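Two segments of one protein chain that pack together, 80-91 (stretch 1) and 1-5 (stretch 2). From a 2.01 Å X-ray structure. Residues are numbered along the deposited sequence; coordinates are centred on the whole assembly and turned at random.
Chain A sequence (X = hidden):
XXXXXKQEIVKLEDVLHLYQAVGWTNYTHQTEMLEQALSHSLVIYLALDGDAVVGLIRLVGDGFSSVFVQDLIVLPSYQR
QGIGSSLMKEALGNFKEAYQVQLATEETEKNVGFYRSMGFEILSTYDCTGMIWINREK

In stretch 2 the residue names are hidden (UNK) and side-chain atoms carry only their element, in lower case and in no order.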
# COMPACT_ATOMS: atom_id res chain seq x y z
N ARG A 80 -12.16 -3.16 -8.52
CA ARG A 80 -12.38 -4.03 -9.69
C ARG A 80 -12.36 -3.29 -11.04
O ARG A 80 -12.78 -3.85 -12.06
CB ARG A 80 -13.63 -4.92 -9.49
CG ARG A 80 -13.41 -6.04 -8.44
CD ARG A 80 -14.63 -6.95 -8.24
NE ARG A 80 -14.53 -7.80 -7.04
CZ ARG A 80 -15.13 -7.56 -5.87
NH1 ARG A 80 -15.89 -6.47 -5.70
NH2 ARG A 80 -14.97 -8.41 -4.85
N GLN A 81 -11.86 -2.05 -11.05
CA GLN A 81 -11.60 -1.29 -12.30
C GLN A 81 -10.13 -0.84 -12.40
O GLN A 81 -9.79 0.18 -13.04
CB GLN A 81 -12.56 -0.10 -12.45
CG GLN A 81 -12.42 1.03 -11.43
CD GLN A 81 -13.54 2.08 -11.61
OE1 GLN A 81 -13.55 2.83 -12.59
NE2 GLN A 81 -14.47 2.12 -10.65
N GLY A 82 -9.26 -1.63 -11.75
CA GLY A 82 -7.84 -1.49 -11.93
C GLY A 82 -7.18 -0.36 -11.17
O GLY A 82 -6.06 -0.02 -11.48
N ILE A 83 -7.86 0.21 -10.17
CA ILE A 83 -7.27 1.28 -9.32
C ILE A 83 -6.09 0.80 -8.47
O ILE A 83 -5.07 1.43 -8.42
CB ILE A 83 -8.32 2.01 -8.41
CG1 ILE A 83 -9.49 2.57 -9.26
CG2 ILE A 83 -7.63 3.20 -7.63
CD1 ILE A 83 -10.58 3.31 -8.42
N GLY A 84 -6.28 -0.32 -7.78
CA GLY A 84 -5.20 -0.96 -7.01
C GLY A 84 -4.02 -1.26 -7.91
O GLY A 84 -2.93 -0.99 -7.51
N SER A 85 -4.24 -1.79 -9.12
CA SER A 85 -3.13 -2.08 -10.08
C SER A 85 -2.33 -0.88 -10.47
O SER A 85 -1.10 -0.91 -10.53
CB SER A 85 -3.65 -2.62 -11.41
OG SER A 85 -4.08 -3.93 -11.26
N SER A 86 -3.06 0.18 -10.83
CA SER A 86 -2.48 1.44 -11.19
C SER A 86 -1.62 1.97 -10.09
O SER A 86 -0.50 2.35 -10.35
CB SER A 86 -3.61 2.44 -11.52
OG SER A 86 -4.34 1.90 -12.61
N LEU A 87 -2.15 1.99 -8.86
CA LEU A 87 -1.41 2.47 -7.67
C LEU A 87 -0.06 1.68 -7.47
O LEU A 87 1.01 2.27 -7.32
CB LEU A 87 -2.28 2.37 -6.43
CG LEU A 87 -3.39 3.46 -6.29
CD1 LEU A 87 -4.27 3.09 -5.06
CD2 LEU A 87 -2.75 4.84 -6.12
N MSE A 88 -0.19 0.36 -7.54
CA MSE A 88 0.93 -0.58 -7.44
C MSE A 88 1.99 -0.35 -8.55
O MSE A 88 3.19 -0.23 -8.28
CB MSE A 88 0.37 -2.03 -7.46
CG MSE A 88 -0.23 -2.52 -6.07
SE MSE A 88 0.99 -2.89 -4.76
CE MSE A 88 1.59 -4.48 -5.44
N LYS A 89 1.54 -0.27 -9.79
CA LYS A 89 2.47 -0.08 -10.93
C LYS A 89 3.21 1.24 -10.88
O LYS A 89 4.45 1.25 -11.06
CB LYS A 89 1.78 -0.33 -12.28
CG LYS A 89 1.31 -1.78 -12.45
CD LYS A 89 0.39 -1.96 -13.70
CE LYS A 89 -0.16 -3.34 -13.80
NZ LYS A 89 0.89 -4.43 -13.67
N GLU A 90 2.52 2.33 -10.56
CA GLU A 90 3.23 3.64 -10.38
C GLU A 90 4.18 3.72 -9.18
O GLU A 90 5.31 4.23 -9.31
CB GLU A 90 2.28 4.83 -10.31
CG GLU A 90 1.40 5.00 -11.56
CD GLU A 90 2.21 5.15 -12.86
OE1 GLU A 90 3.27 5.81 -12.83
OE2 GLU A 90 1.79 4.59 -13.90
N ALA A 91 3.72 3.27 -8.01
CA ALA A 91 4.60 3.34 -6.83
C ALA A 91 5.81 2.43 -6.99
O ALA A 91 6.93 2.88 -6.79
CB ALA A 91 3.84 3.04 -5.54
N UNK A 1 -11.05 9.00 -16.27
CA UNK A 1 -11.82 9.03 -14.99
C UNK A 1 -10.89 9.14 -13.77
O UNK A 1 -10.99 10.12 -13.00
se UNK A 1 -15.02 6.39 -14.13
c UNK A 1 -16.11 6.31 -15.99
c UNK A 1 -14.09 8.11 -14.30
c UNK A 1 -12.71 7.80 -14.87
N UNK A 2 -9.99 8.17 -13.60
CA UNK A 2 -9.10 8.16 -12.42
C UNK A 2 -7.68 8.64 -12.67
O UNK A 2 -7.04 8.25 -13.63
c UNK A 2 -10.39 6.66 -10.80
c UNK A 2 -9.10 6.80 -11.63
c UNK A 2 -11.48 5.95 -11.49
c UNK A 2 -7.92 6.75 -10.66
N UNK A 3 -7.21 9.49 -11.78
CA UNK A 3 -5.90 10.07 -11.83
C UNK A 3 -5.03 9.39 -10.79
O UNK A 3 -5.44 9.20 -9.65
c UNK A 3 -5.97 11.60 -11.55
c UNK A 3 -4.62 12.23 -11.64
o UNK A 3 -6.82 12.21 -12.52
N UNK A 4 -3.83 9.03 -11.19
CA UNK A 4 -2.84 8.54 -10.23
C UNK A 4 -1.79 9.62 -10.13
O UNK A 4 -1.12 9.96 -11.13
c UNK A 4 -2.25 7.16 -10.63
c UNK A 4 -4.35 5.70 -9.82
c UNK A 4 -3.35 6.10 -10.96
c UNK A 4 -1.16 6.68 -9.62
N UNK A 5 -1.68 10.18 -8.92
CA UNK A 5 -0.78 11.29 -8.61
C UNK A 5 0.17 11.01 -7.46
O UNK A 5 -0.25 10.64 -6.33
c UNK A 5 -1.57 12.58 -8.36
c UNK A 5 -1.76 13.40 -9.65
c UNK A 5 -2.89 15.41 -10.80
c UNK A 5 -2.71 14.61 -9.46
n UNK A 5 -2.06 16.65 -10.86

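Position 1 carries four side-chain atoms in an unbranched run: two carbons, a selenium and a terminal carbon. The selenium lies 4.1 Å from OE1 of Gln81, a loose approach that covers little surface. Selenium inside a linear chain identifies selenomethionine, so the residue is Met1, and the selenium is its SE. The residue is poorly ordered, with high B factors, and this contact deserves correspondingly little weight.

Position 2 has four side-chain carbons and no heteroatom. The first carbon, bonded to CA, forks into a one-carbon arm and a two-carbon arm. The CA-to-CB bond points toward stretch 1. The tip of the longer arm comes within 3.9 Å of OE1 of Gln81, while the inner carbon of that arm lies 4.1 Å from CD1 of Ile83, an apolar contact. A fork at CB with arms of unequal length excludes valine, which has one carbon fewer, and leucine, which forks one atom later; the residue is Ile2, and the two contacting atoms are CD1 and CG1. The chi2 of 93° falls between the usual wells.

Position 3 shows one carbon carrying one oxygen and one carbon. Its side chain is out of reach of stretch 1 and takes no part in the contact. CB carries one oxygen and one carbon, which defines Thr3.

Position 4 repeats the pattern of position 2: four carbons, forked at the first, one arm two carbons long. It has the largest covered area in either stretch, 100 Å², and touches three helix residues: the inner carbon of the longer arm is 3.7 Å from CB of Ser86, the tip of that arm is 4.1 Å from CD2 of Leu87, and the one-carbon arm is 3.6 Å from CG of Glu90. This is Ile4, with both chi angles in the m well; the three atoms are CG1, CD1 and CG2.

Position 5 has four carbons in a row ending in nitrogen. Its CA-to-CB bond points away from stretch 1, and it makes no contact there. The chain is that of lysine, Lys5.

The contact rests on alternation meeting helical periodicity. Along stretch 2, Ile2 and Ile4 point toward stretch 1, while Thr3 and Lys5 make no contact; on the helix, Ile83, Ser86, Leu87 and Glu90 follow the spacing of successive turns. The axes run at 25° and approach to 9.2 Å, with CA of Ile83 7.8 Å from CA of Ile2 and CA of Leu87 6.7 Å from CA of Ile4. No hydrogen bond crosses the interface. Ser86 bonds within its own stretch, OG donating to O of Gly82 at 2.8 Å, and offers its CB to Ile4. Side-chain packing therefore accounts for the contact, burying 304 Å² in total.

Stretch 2 (1-5) MITIK
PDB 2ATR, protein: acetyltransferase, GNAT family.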